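Local structure of alkaline phosphatase D (Bacillus subtilis, 2YEQ) at residues H137-K142 / L195-A200; R440-C445 / A467-R472; F9-A14 / Y243-L248. The protein hydrolyses phosphate monoesters to an alcohol and phosphate, using an active site that contains iron(III) and calcium. All coordinates share one frame; numbering follows the deposited sequence.

Contact 1 lies between the other two and touches both. Its centre is about 13 Å from that of contact 2, and two probable hydrogen bonds join them: E141 OE2 to Y442 OH at 2.5 Å and H137 NE2 to A467 O at 2.7 Å. About 15 Å separates its centre from that of contact 3, where K196 NZ meets T10 O at 2.9 Å, again probably as a hydrogen bond. Contacts 2 and 3 reach the same ten-strand sheet but stay about 15 Å apart at their nearest atoms. Along the chain, contact 1 is nested inside the loop closed by contact 3, and contact 2 follows. The iron(III) ion is about 13 Å from the side chain of Y442.

Contact 1. Residues H137-K142 / L195-A200; sequences HMAKEK and LKAAHA. With PE5 (3,6,9,12,15,18,21,24-octaoxahexacosan-1-ol), chain D.
The methyl of A139 points at helix 193-201 and settles over the peptide that links A197 to A198, with A139 CB 4.0 Å from A198 N. The methyls of A197 and A198 do not point back at it; they flank it. A139 CB and A197 CB come within 4.1 Å of each other, while A198 CB stays a little farther off. Because every side chain here ends at CB, the backbones come close, and the CA atoms of A139 and A198 are 4.5 Å apart. A139 is a corner of the type I turn M138-E141, which takes the chain off helix 133-138 and is closed by E141 N bonding to M138 O. The two helices belong to the successive connections between the parallel strands 117-122, 145-148 and 203-206, so the contact sets neighbouring crossovers side by side. A198 is also touched by Y135 from the same helix 133-138. Next to the alanines runs a glycol chain, PE5, whose C4 is 3.3 Å from A197 O and whose O2 is 3.9 Å from A200 CB. The side chains that meet are methyls alone, without a charge or a polar group between them, so the contact rests on close fit and dispersion rather than on directed bonds.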
ATOM      1  N   HIS A 137      15.709  -5.914   3.124  1.00 21.40           N
ATOM      2  CA  HIS A 137      15.629  -7.029   2.174  1.00 20.99           C
ATOM      3  C   HIS A 137      15.024  -6.649   0.827  1.00 22.88           C
ATOM      4  O   HIS A 137      15.525  -7.085  -0.225  1.00 19.87           O
ATOM      5  CB  HIS A 137      14.866  -8.214   2.783  1.00 21.63           C
ATOM      6  CG  HIS A 137      15.539  -8.809   3.981  1.00 22.59           C
ATOM      7  ND1 HIS A 137      16.796  -9.386   3.920  1.00 23.84           N
ATOM      8  CD2 HIS A 137      15.139  -8.910   5.270  1.00 22.01           C
ATOM      9  CE1 HIS A 137      17.124  -9.838   5.119  1.00 24.56           C
ATOM     10  NE2 HIS A 137      16.139  -9.558   5.959  1.00 25.32           N
ATOM     11  N   MET A 138      13.966  -5.830   0.819  1.00 19.26           N
ATOM     12  CA  MET A 138      13.343  -5.485  -0.426  1.00 19.25           C
ATOM     13  C   MET A 138      14.295  -4.729  -1.331  1.00 18.93           C
ATOM     14  O   MET A 138      14.270  -4.915  -2.546  1.00 18.96           O
ATOM     15  CB  MET A 138      12.086  -4.636  -0.211  1.00 19.85           C
ATOM     16  CG  MET A 138      11.252  -4.461  -1.449  1.00 20.74           C
ATOM     17  SD  MET A 138       9.911  -3.259  -1.257  1.00 21.72           S
ATOM     18  CE  MET A 138       8.931  -4.183  -0.099  1.00 19.78           C
ATOM     19  N   ALA A 139      15.114  -3.861  -0.734  1.00 21.54           N
ATOM     20  CA  ALA A 139      16.048  -3.014  -1.490  1.00 22.46           C
ATOM     21  C   ALA A 139      17.087  -3.856  -2.256  1.00 23.37           C
ATOM     22  O   ALA A 139      17.724  -3.354  -3.153  1.00 23.72           O
ATOM     23  CB  ALA A 139      16.750  -2.026  -0.560  1.00 21.07           C
ATOM     24  N   LYS A 140      17.258  -5.114  -1.870  1.00 25.62           N
ATOM     25  CA  LYS A 140      18.187  -6.030  -2.567  1.00 27.44           C
ATOM     26  C   LYS A 140      17.506  -6.863  -3.668  1.00 30.57           C
ATOM     27  O   LYS A 140      18.179  -7.628  -4.366  1.00 27.31           O
ATOM     28  CB  LYS A 140      18.846  -6.951  -1.545  1.00 29.60           C
ATOM     29  CG  LYS A 140      19.719  -6.202  -0.527  1.00 33.06           C
ATOM     30  CD  LYS A 140      20.050  -7.080   0.654  1.00 42.19           C
ATOM     31  CE  LYS A 140      21.349  -6.665   1.353  1.00 50.85           C
ATOM     32  NZ  LYS A 140      21.387  -7.181   2.760  1.00 52.98           N
ATOM     33  N   GLU A 141      16.185  -6.710  -3.835  1.00 24.54           N
ATOM     34  CA  GLU A 141      15.441  -7.481  -4.827  1.00 23.68           C
ATOM     35  C   GLU A 141      15.658  -6.863  -6.184  1.00 23.12           C
ATOM     36  O   GLU A 141      15.956  -5.681  -6.292  1.00 22.50           O
ATOM     37  CB  GLU A 141      13.911  -7.492  -4.544  1.00 23.30           C
ATOM     38  CG  GLU A 141      13.476  -8.087  -3.195  1.00 21.73           C
ATOM     39  CD  GLU A 141      13.270  -9.596  -3.217  1.00 25.44           C
ATOM     40  OE1 GLU A 141      13.595 -10.254  -4.235  1.00 25.39           O
ATOM     41  OE2 GLU A 141      12.782 -10.128  -2.206  1.00 23.09           O
ATOM     42  N   LYS A 142      15.473  -7.654  -7.236  1.00 24.91           N
ATOM     43  CA  LYS A 142      15.526  -7.122  -8.584  1.00 27.08           C
ATOM     44  C   LYS A 142      14.114  -6.889  -9.065  1.00 27.90           C
ATOM     45  O   LYS A 142      13.470  -7.809  -9.529  1.00 29.91           O
ATOM     46  CB  LYS A 142      16.257  -8.086  -9.531  1.00 36.11           C
ATOM     47  CG  LYS A 142      17.779  -7.974  -9.458  1.00 45.57           C
ATOM     48  CD  LYS A 142      18.426  -9.151  -8.727  1.00 59.47           C
ATOM     49  CE  LYS A 142      19.517  -8.703  -7.728  1.00 66.19           C
ATOM     50  NZ  LYS A 142      20.769  -8.231  -8.396  1.00 67.30           N
ATOM     51  N   LEU A 195      13.671   2.091   4.776  1.00 16.82           N
ATOM     52  CA  LEU A 195      12.602   2.595   3.900  1.00 16.36           C
ATOM     53  C   LEU A 195      13.160   3.523   2.845  1.00 15.82           C
ATOM     54  O   LEU A 195      12.822   3.432   1.666  1.00 16.47           O
ATOM     55  CB  LEU A 195      11.512   3.314   4.741  1.00 16.07           C
ATOM     56  CG  LEU A 195      10.344   3.980   4.020  1.00 17.09           C
ATOM     57  CD1 LEU A 195       9.713   3.062   2.972  1.00 15.71           C
ATOM     58  CD2 LEU A 195       9.276   4.432   5.067  1.00 15.41           C
ATOM     59  N   LYS A 196      14.058   4.410   3.237  1.00 17.56           N
ATOM     60  CA  LYS A 196      14.710   5.295   2.264  1.00 16.64           C
ATOM     61  C   LYS A 196      15.475   4.522   1.183  1.00 16.32           C
ATOM     62  O   LYS A 196      15.490   4.925   0.035  1.00 18.08           O
ATOM     63  CB  LYS A 196      15.682   6.278   2.962  1.00 17.18           C
ATOM     64  CG  LYS A 196      15.017   7.263   3.882  1.00 18.47           C
ATOM     65  CD  LYS A 196      15.967   8.414   4.288  1.00 21.26           C
ATOM     66  CE  LYS A 196      16.996   8.030   5.294  1.00 23.82           C
ATOM     67  NZ  LYS A 196      17.839   9.229   5.577  1.00 23.38           N
ATOM     68  N   ALA A 197      16.139   3.433   1.564  1.00 18.89           N
ATOM     69  CA  ALA A 197      16.904   2.605   0.591  1.00 18.30           C
ATOM     70  C   ALA A 197      15.945   1.954  -0.408  1.00 16.92           C
ATOM     71  O   ALA A 197      16.198   1.934  -1.604  1.00 18.20           O
ATOM     72  CB  ALA A 197      17.717   1.523   1.325  1.00 18.31           C
ATOM     73  N   ALA A 198      14.830   1.441   0.102  1.00 16.80           N
ATOM     74  CA  ALA A 198      13.795   0.846  -0.765  1.00 17.68           C
ATOM     75  C   ALA A 198      13.194   1.860  -1.718  1.00 16.44           C
ATOM     76  O   ALA A 198      12.922   1.534  -2.902  1.00 16.78           O
ATOM     77  CB  ALA A 198      12.726   0.117   0.086  1.00 15.88           C
ATOM     78  N   HIS A 199      13.047   3.117  -1.262  1.00 17.46           N
ATOM     79  CA  HIS A 199      12.596   4.170  -2.159  1.00 16.99           C
ATOM     80  C   HIS A 199      13.635   4.526  -3.219  1.00 16.67           C
ATOM     81  O   HIS A 199      13.271   4.777  -4.358  1.00 18.84           O
ATOM     82  CB  HIS A 199      12.179   5.446  -1.402  1.00 17.06           C
ATOM     83  CG  HIS A 199      10.772   5.419  -0.888  1.00 18.10           C
ATOM     84  ND1 HIS A 199       9.682   5.425  -1.729  1.00 20.56           N
ATOM     85  CD2 HIS A 199      10.279   5.421   0.379  1.00 18.19           C
ATOM     86  CE1 HIS A 199       8.573   5.430  -0.999  1.00 21.04           C
ATOM     87  NE2 HIS A 199       8.909   5.433   0.283  1.00 20.39           N
ATOM     88  N   ALA A 200      14.914   4.599  -2.831  1.00 17.30           N
ATOM     89  CA  ALA A 200      15.984   4.967  -3.763  1.00 16.60           C
ATOM     90  C   ALA A 200      16.233   3.857  -4.813  1.00 17.83           C
ATOM     91  O   ALA A 200      16.671   4.128  -5.923  1.00 19.73           O
ATOM     92  CB  ALA A 200      17.309   5.299  -2.977  1.00 15.84           C
TER
HETATM   93  C50 PE5 D 530      23.822   3.651  -7.108  1.00 45.96           C
HETATM   94  O1  PE5 D 530      22.408   3.840  -6.953  1.00 46.05           O
HETATM   95  C1  PE5 D 530      21.921   3.036  -5.894  1.00 40.69           C
HETATM   96  C2  PE5 D 530      20.412   3.075  -5.748  1.00 38.33           C
HETATM   97  O2  PE5 D 530      20.077   2.915  -4.366  1.00 41.71           O
HETATM   98  C3  PE5 D 530      19.907   1.576  -3.895  1.00 39.50           C
HETATM   99  C4  PE5 D 530      19.372   1.607  -2.478  1.00 38.27           C

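Contact 2. Residues R440-C445 / A467-R472; sequences RGYVRC and AAISTR
Strands 440-448 and 470-477 belong to the ten-strand mixed sheet, but they are second neighbours there: strand 451-459 runs between them, antiparallel to both. The contact therefore passes over the middle strand through side chains. At one end I469, in the loop leading into strand 470-477, reaches Y442. Its CG1 is anti to the backbone N (chi1 -160°) and its second torsion is also extended, which carries CD1 out to the phenol, where it lies 3.5 Å from Y442 CE2 and 3.8 Å from Y442 OH. The methyl comes in obliquely to the ring, and the two side chains cross at about a right angle. The second meeting is looser. R444 extends from its strand, bends at chi3 (66°), and brings NH2 to 4.0 Å from T471 OG1, too far for a hydrogen bond. The polar groups are satisfied elsewhere: E141 takes both the Y442 hydroxyl, in a hydrogen bond to OE2, and R444, in a salt bridge; R444 forms a second salt bridge with D455, and T471 OG1 is hydrogen-bonded to R457 NH1. D455 and R457 both come from the intervening strand, whose backbone also bonds to R444 and Y442, so the strand being bridged supplies polar partners to residues on either side of it. On the far side of strand 440-448 from strand 451-459 lies strand 117-122, bonded through F121 to V443, and helix 133-138 covers the hydrophobic end, with H137 packed on both Y442 and I469 and M138 on Y442.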
ATOM      1  N   ARG A 440       5.785 -11.118   9.350  1.00 19.73           N
ATOM      2  CA  ARG A 440       5.926  -9.857   8.626  1.00 17.12           C
ATOM      3  C   ARG A 440       6.781 -10.026   7.376  1.00 17.89           C
ATOM      4  O   ARG A 440       7.586 -10.966   7.259  1.00 18.20           O
ATOM      5  CB  ARG A 440       6.518  -8.788   9.538  1.00 17.44           C
ATOM      6  CG  ARG A 440       5.867  -8.664  10.916  1.00 17.71           C
ATOM      7  CD  ARG A 440       4.495  -7.995  10.839  1.00 19.27           C
ATOM      8  NE  ARG A 440       3.447  -8.853  10.272  1.00 19.42           N
ATOM      9  CZ  ARG A 440       2.941  -9.945  10.828  1.00 20.01           C
ATOM     10  NH1 ARG A 440       3.375 -10.389  11.996  1.00 21.64           N
ATOM     11  NH2 ARG A 440       1.967 -10.602  10.199  1.00 25.05           N
ATOM     12  N   GLY A 441       6.610  -9.114   6.439  1.00 17.68           N
ATOM     13  CA  GLY A 441       7.344  -9.132   5.190  1.00 18.55           C
ATOM     14  C   GLY A 441       6.576  -8.412   4.097  1.00 19.89           C
ATOM     15  O   GLY A 441       5.948  -7.364   4.323  1.00 21.15           O
ATOM     16  N   TYR A 442       6.612  -8.996   2.911  1.00 16.97           N
ATOM     17  CA  TYR A 442       6.032  -8.410   1.716  1.00 16.98           C
ATOM     18  C   TYR A 442       5.883  -9.511   0.678  1.00 15.82           C
ATOM     19  O   TYR A 442       6.236 -10.651   0.938  1.00 19.57           O
ATOM     20  CB  TYR A 442       6.906  -7.275   1.157  1.00 18.44           C
ATOM     21  CG  TYR A 442       8.323  -7.675   0.775  1.00 20.02           C
ATOM     22  CD1 TYR A 442       8.628  -8.156  -0.503  1.00 21.57           C
ATOM     23  CD2 TYR A 442       9.346  -7.560   1.686  1.00 20.84           C
ATOM     24  CE1 TYR A 442       9.932  -8.520  -0.843  1.00 21.71           C
ATOM     25  CE2 TYR A 442      10.633  -7.909   1.375  1.00 20.93           C
ATOM     26  CZ  TYR A 442      10.926  -8.405   0.119  1.00 20.98           C
ATOM     27  OH  TYR A 442      12.231  -8.728  -0.160  1.00 23.77           O
ATOM     28  N   VAL A 443       5.292  -9.180  -0.452  1.00 17.83           N
ATOM     29  CA  VAL A 443       4.975 -10.150  -1.502  1.00 17.48           C
ATOM     30  C   VAL A 443       5.690  -9.739  -2.765  1.00 19.01           C
ATOM     31  O   VAL A 443       5.728  -8.561  -3.133  1.00 19.45           O
ATOM     32  CB  VAL A 443       3.440 -10.274  -1.747  1.00 18.84           C
ATOM     33  CG1 VAL A 443       3.152 -11.286  -2.821  1.00 16.71           C
ATOM     34  CG2 VAL A 443       2.721 -10.616  -0.447  1.00 17.34           C
ATOM     35  N   ARG A 444       6.362 -10.705  -3.398  1.00 18.83           N
ATOM     36  CA  ARG A 444       7.045 -10.463  -4.665  1.00 19.82           C
ATOM     37  C   ARG A 444       6.338 -11.202  -5.801  1.00 21.32           C
ATOM     38  O   ARG A 444       6.134 -12.414  -5.723  1.00 24.64           O
ATOM     39  CB  ARG A 444       8.500 -10.966  -4.567  1.00 21.06           C
ATOM     40  CG  ARG A 444       9.319 -10.738  -5.820  1.00 22.75           C
ATOM     41  CD  ARG A 444      10.752 -11.280  -5.643  1.00 23.37           C
ATOM     42  NE  ARG A 444      10.757 -12.722  -5.505  1.00 23.48           N
ATOM     43  CZ  ARG A 444      11.710 -13.458  -4.926  1.00 26.29           C
ATOM     44  NH1 ARG A 444      12.800 -12.913  -4.401  1.00 25.79           N
ATOM     45  NH2 ARG A 444      11.572 -14.774  -4.879  1.00 28.10           N
ATOM     46  N   CYS A 445       5.973 -10.485  -6.850  1.00 21.16           N
ATOM     47  CA  CYS A 445       5.244 -11.081  -7.953  1.00 21.44           C
ATOM     48  C   CYS A 445       6.117 -11.124  -9.219  1.00 23.41           C
ATOM     49  O   CYS A 445       6.766 -10.144  -9.565  1.00 22.33           O
ATOM     50  CB  CYS A 445       3.940 -10.329  -8.211  1.00 23.14           C
ATOM     51  SG  CYS A 445       2.726 -10.595  -6.847  1.00 26.01           S
ATOM     52  N   ALA A 467      16.541  -9.712  11.260  1.00 28.50           N
ATOM     53  CA  ALA A 467      15.967 -10.991  10.833  1.00 26.29           C
ATOM     54  C   ALA A 467      16.286 -11.307   9.377  1.00 23.17           C
ATOM     55  O   ALA A 467      16.320 -10.437   8.523  1.00 24.24           O
ATOM     56  CB  ALA A 467      14.424 -11.031  11.048  1.00 22.78           C
ATOM     57  N   ALA A 468      16.507 -12.588   9.111  1.00 24.35           N
ATOM     58  CA  ALA A 468      16.714 -13.093   7.763  1.00 24.11           C
ATOM     59  C   ALA A 468      15.338 -13.182   7.071  1.00 23.50           C
ATOM     60  O   ALA A 468      14.330 -13.331   7.740  1.00 23.42           O
ATOM     61  CB  ALA A 468      17.383 -14.499   7.826  1.00 24.33           C
ATOM     62  N   ILE A 469      15.309 -13.072   5.749  1.00 24.12           N
ATOM     63  CA  ILE A 469      14.070 -13.219   4.983  1.00 24.20           C
ATOM     64  C   ILE A 469      14.079 -14.560   4.219  1.00 27.75           C
ATOM     65  O   ILE A 469      15.140 -15.040   3.828  1.00 25.44           O
ATOM     66  CB  ILE A 469      13.870 -12.041   4.025  1.00 24.90           C
ATOM     67  CG1 ILE A 469      12.392 -11.930   3.608  1.00 27.03           C
ATOM     68  CG2 ILE A 469      14.784 -12.151   2.804  1.00 26.49           C
ATOM     69  CD1 ILE A 469      12.005 -10.532   3.155  1.00 25.23           C
ATOM     70  N   SER A 470      12.914 -15.186   4.065  1.00 25.80           N
ATOM     71  CA  SER A 470      12.771 -16.413   3.255  1.00 26.65           C
ATOM     72  C   SER A 470      11.452 -16.368   2.525  1.00 28.49           C
ATOM     73  O   SER A 470      10.523 -15.667   2.937  1.00 25.73           O
ATOM     74  CB  SER A 470      12.739 -17.666   4.123  1.00 27.45           C
ATOM     75  OG  SER A 470      13.584 -17.557   5.234  1.00 33.89           O
ATOM     76  N   THR A 471      11.366 -17.133   1.452  1.00 24.18           N
ATOM     77  CA  THR A 471      10.106 -17.347   0.775  1.00 23.21           C
ATOM     78  C   THR A 471       9.352 -18.439   1.554  1.00 25.84           C
ATOM     79  O   THR A 471       9.756 -19.608   1.563  1.00 25.60           O
ATOM     80  CB  THR A 471      10.338 -17.683  -0.683  1.00 22.23           C
ATOM     81  OG1 THR A 471      11.030 -16.582  -1.306  1.00 23.66           O
ATOM     82  CG2 THR A 471       9.024 -17.946  -1.430  1.00 20.27           C
ATOM     83  N   ARG A 472       8.307 -18.038   2.278  1.00 20.86           N
ATOM     84  CA  ARG A 472       7.477 -18.976   3.034  1.00 20.78           C
ATOM     85  C   ARG A 472       6.741 -19.912   2.090  1.00 19.58           C
ATOM     86  O   ARG A 472       6.544 -21.099   2.367  1.00 22.25           O
ATOM     87  CB  ARG A 472       6.425 -18.236   3.906  1.00 21.14           C
ATOM     88  CG  ARG A 472       5.406 -19.163   4.593  1.00 21.29           C
ATOM     89  CD  ARG A 472       6.098 -20.001   5.592  1.00 20.01           C
ATOM     90  NE  ARG A 472       5.278 -20.974   6.292  1.00 22.06           N
ATOM     91  CZ  ARG A 472       4.855 -22.135   5.792  1.00 23.39           C
ATOM     92  NH1 ARG A 472       5.097 -22.479   4.529  1.00 27.75           N
ATOM     93  NH2 ARG A 472       4.165 -22.953   6.561  1.00 23.64           N
TER

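Contact 3. Residues F9-A14 / Y243-L248; sequences FTLGVA and YEHMPL
L11 and A14 face H245 and P247 from two short segments that both turn sharply and then draw together. F9-G12 is a type I turn closed by G12 N bonding to F9 O at 3.1 Å, and G12, at a positive phi of 68°, leads the chain toward strand 13-16. Opposite, the end of helix 228-245 gives way to an inverse gamma turn centred on P247, in which L248 N reaches M246 O at 2.8 Å. The CA atoms of L11 and H245 are 9.0 Å apart, those of A14 and P247 only 6.4 Å. Where the gap is wider, longer side chains fill it. L11 CD1 meets the imidazole of H245 at its edge and in the ring plane, 3.9 Å from CD2 and 4.1 Å from NE2. The histidine CG is anti to its carbonyl carbon (chi1 -68°), which swings the ring over to the leucine. At the narrower end A14 CB faces P247 CG at 4.4 Å, two small apolar groups suited to the closer backbones. Strand 13-16 comes from the N-terminal part of the chain, yet it lies in the ten-strand sheet between strands 23-28 and 203-206, so the helix end here packs where that part joins the sheet of the calcineurin-like phosphatase. Hydrogen bonds at both nitrogens fix the rotation of the H245 ring: ND1 pairs with A241 O one turn back in the helix, and NE2 with R28 NH1, consistent with a neutral ring protonated on ND1. W26 of strand 23-28 touches both L11 and A14, and its NE1 bonds to E244 O.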
ATOM      1  N   PHE A   9      18.745  16.501   2.971  1.00 21.58           N
ATOM      2  CA  PHE A   9      18.016  15.382   2.360  1.00 20.42           C
ATOM      3  C   PHE A   9      17.863  14.225   3.357  1.00 21.15           C
ATOM      4  O   PHE A   9      18.204  13.088   3.056  1.00 19.61           O
ATOM      5  CB  PHE A   9      18.721  14.910   1.084  1.00 20.60           C
ATOM      6  CG  PHE A   9      18.866  15.979   0.023  1.00 21.67           C
ATOM      7  CD1 PHE A   9      17.779  16.373  -0.746  1.00 22.18           C
ATOM      8  CD2 PHE A   9      20.094  16.566  -0.226  1.00 23.78           C
ATOM      9  CE1 PHE A   9      17.903  17.329  -1.720  1.00 21.70           C
ATOM     10  CE2 PHE A   9      20.233  17.547  -1.225  1.00 22.60           C
ATOM     11  CZ  PHE A   9      19.147  17.912  -1.974  1.00 23.72           C
ATOM     12  N   THR A  10      17.343  14.535   4.540  1.00 19.34           N
ATOM     13  CA  THR A  10      17.210  13.582   5.637  1.00 19.49           C
ATOM     14  C   THR A  10      16.148  12.517   5.339  1.00 18.65           C
ATOM     15  O   THR A  10      16.103  11.488   6.010  1.00 19.97           O
ATOM     16  CB  THR A  10      16.773  14.327   6.923  1.00 19.94           C
ATOM     17  OG1 THR A  10      15.569  15.077   6.624  1.00 20.05           O
ATOM     18  CG2 THR A  10      17.900  15.309   7.421  1.00 17.60           C
ATOM     19  N   LEU A  11      15.262  12.789   4.386  1.00 18.68           N
ATOM     20  CA  LEU A  11      14.205  11.828   4.009  1.00 19.45           C
ATOM     21  C   LEU A  11      14.538  11.119   2.711  1.00 19.84           C
ATOM     22  O   LEU A  11      13.689  10.419   2.130  1.00 18.74           O
ATOM     23  CB  LEU A  11      12.860  12.537   3.869  1.00 19.19           C
ATOM     24  CG  LEU A  11      12.479  13.318   5.130  1.00 18.54           C
ATOM     25  CD1 LEU A  11      11.064  13.849   4.977  1.00 19.87           C
ATOM     26  CD2 LEU A  11      12.616  12.497   6.384  1.00 17.71           C
ATOM     27  N   GLY A  12      15.773  11.315   2.250  1.00 20.86           N
ATOM     28  CA  GLY A  12      16.255  10.667   1.036  1.00 19.01           C
ATOM     29  C   GLY A  12      15.581  11.154  -0.222  1.00 18.83           C
ATOM     30  O   GLY A  12      15.189  12.325  -0.352  1.00 20.37           O
ATOM     31  N   VAL A  13      15.460  10.235  -1.175  1.00 18.08           N
ATOM     32  CA  VAL A  13      14.873  10.502  -2.458  1.00 17.10           C
ATOM     33  C   VAL A  13      13.900   9.380  -2.826  1.00 16.44           C
ATOM     34  O   VAL A  13      13.846   8.339  -2.156  1.00 20.00           O
ATOM     35  CB  VAL A  13      15.960  10.647  -3.563  1.00 17.30           C
ATOM     36  CG1 VAL A  13      16.967  11.793  -3.222  1.00 16.30           C
ATOM     37  CG2 VAL A  13      16.699   9.293  -3.818  1.00 15.33           C
ATOM     38  N   ALA A  14      13.116   9.609  -3.862  1.00 16.79           N
ATOM     39  CA  ALA A  14      12.136   8.611  -4.303  1.00 18.59           C
ATOM     40  C   ALA A  14      11.796   8.877  -5.740  1.00 18.35           C
ATOM     41  O   ALA A  14      12.047   9.972  -6.263  1.00 18.59           O
ATOM     42  CB  ALA A  14      10.840   8.634  -3.420  1.00 16.92           C
ATOM     43  N   TYR A 243       0.606  13.897  -0.315  1.00 17.50           N
ATOM     44  CA  TYR A 243       1.124  14.427  -1.545  1.00 17.78           C
ATOM     45  C   TYR A 243       2.577  14.919  -1.375  1.00 19.82           C
ATOM     46  O   TYR A 243       3.435  14.588  -2.194  1.00 20.46           O
ATOM     47  CB  TYR A 243       0.253  15.569  -2.114  1.00 17.65           C
ATOM     48  CG  TYR A 243       0.895  16.205  -3.314  1.00 19.16           C
ATOM     49  CD1 TYR A 243       0.786  15.622  -4.580  1.00 18.94           C
ATOM     50  CD2 TYR A 243       1.696  17.343  -3.187  1.00 19.95           C
ATOM     51  CE1 TYR A 243       1.410  16.173  -5.679  1.00 20.84           C
ATOM     52  CE2 TYR A 243       2.328  17.891  -4.281  1.00 20.57           C
ATOM     53  CZ  TYR A 243       2.187  17.301  -5.534  1.00 21.23           C
ATOM     54  OH  TYR A 243       2.813  17.851  -6.638  1.00 22.88           O
ATOM     55  N   GLU A 244       2.816  15.740  -0.352  1.00 20.23           N
ATOM     56  CA  GLU A 244       4.135  16.342  -0.127  1.00 20.17           C
ATOM     57  C   GLU A 244       5.211  15.254  -0.006  1.00 20.00           C
ATOM     58  O   GLU A 244       6.345  15.490  -0.366  1.00 20.81           O
ATOM     59  CB  GLU A 244       4.118  17.247   1.116  1.00 18.61           C
ATOM     60  CG  GLU A 244       3.304  18.533   0.885  1.00 18.65           C
ATOM     61  CD  GLU A 244       2.997  19.340   2.119  1.00 21.56           C
ATOM     62  OE1 GLU A 244       3.185  18.821   3.238  1.00 19.51           O
ATOM     63  OE2 GLU A 244       2.533  20.512   1.954  1.00 22.77           O
ATOM     64  N   HIS A 245       4.858  14.077   0.502  1.00 18.74           N
ATOM     65  CA  HIS A 245       5.850  13.041   0.756  1.00 18.53           C
ATOM     66  C   HIS A 245       5.863  11.884  -0.239  1.00 19.19           C
ATOM     67  O   HIS A 245       6.642  10.962  -0.084  1.00 16.01           O
ATOM     68  CB  HIS A 245       5.735  12.524   2.189  1.00 20.84           C
ATOM     69  CG  HIS A 245       6.124  13.549   3.200  1.00 20.28           C
ATOM     70  ND1 HIS A 245       5.262  14.542   3.609  1.00 18.88           N
ATOM     71  CD2 HIS A 245       7.306  13.787   3.817  1.00 20.29           C
ATOM     72  CE1 HIS A 245       5.898  15.338   4.453  1.00 21.55           C
ATOM     73  NE2 HIS A 245       7.134  14.899   4.597  1.00 20.12           N
ATOM     74  N   MET A 246       5.038  11.947  -1.271  1.00 18.32           N
ATOM     75  CA  MET A 246       4.916  10.825  -2.210  1.00 19.06           C
ATOM     76  C   MET A 246       5.225  11.227  -3.636  1.00 18.04           C
ATOM     77  O   MET A 246       4.878  12.331  -4.074  1.00 21.91           O
ATOM     78  CB  MET A 246       3.503  10.247  -2.146  1.00 19.22           C
ATOM     79  CG  MET A 246       3.179   9.525  -0.875  1.00 19.82           C
ATOM     80  SD  MET A 246       4.299   8.137  -0.546  1.00 22.23           S
ATOM     81  CE  MET A 246       3.680   7.460   0.947  1.00 25.25           C
ATOM     82  N   PRO A 247       5.825  10.314  -4.404  1.00 20.78           N
ATOM     83  CA  PRO A 247       6.209  10.619  -5.788  1.00 19.71           C
ATOM     84  C   PRO A 247       5.028  10.485  -6.751  1.00 23.22           C
ATOM     85  O   PRO A 247       4.963   9.551  -7.553  1.00 26.08           O
ATOM     86  CB  PRO A 247       7.282   9.576  -6.085  1.00 21.02           C
ATOM     87  CG  PRO A 247       6.848   8.400  -5.310  1.00 22.81           C
ATOM     88  CD  PRO A 247       6.272   8.967  -4.015  1.00 20.38           C
ATOM     89  N   LEU A 248       4.122  11.449  -6.665  1.00 23.53           N
ATOM     90  CA  LEU A 248       2.900  11.514  -7.466  1.00 20.68           C
ATOM     91  C   LEU A 248       2.986  12.594  -8.526  1.00 20.97           C
ATOM     92  O   LEU A 248       3.714  13.565  -8.383  1.00 20.03           O
ATOM     93  CB  LEU A 248       1.725  11.807  -6.528  1.00 19.60           C
ATOM     94  CG  LEU A 248       1.462  10.750  -5.443  1.00 18.90           C
ATOM     95  CD1 LEU A 248       0.357  11.185  -4.491  1.00 17.84           C
ATOM     96  CD2 LEU A 248       1.092   9.378  -6.031  1.00 18.23           C
TER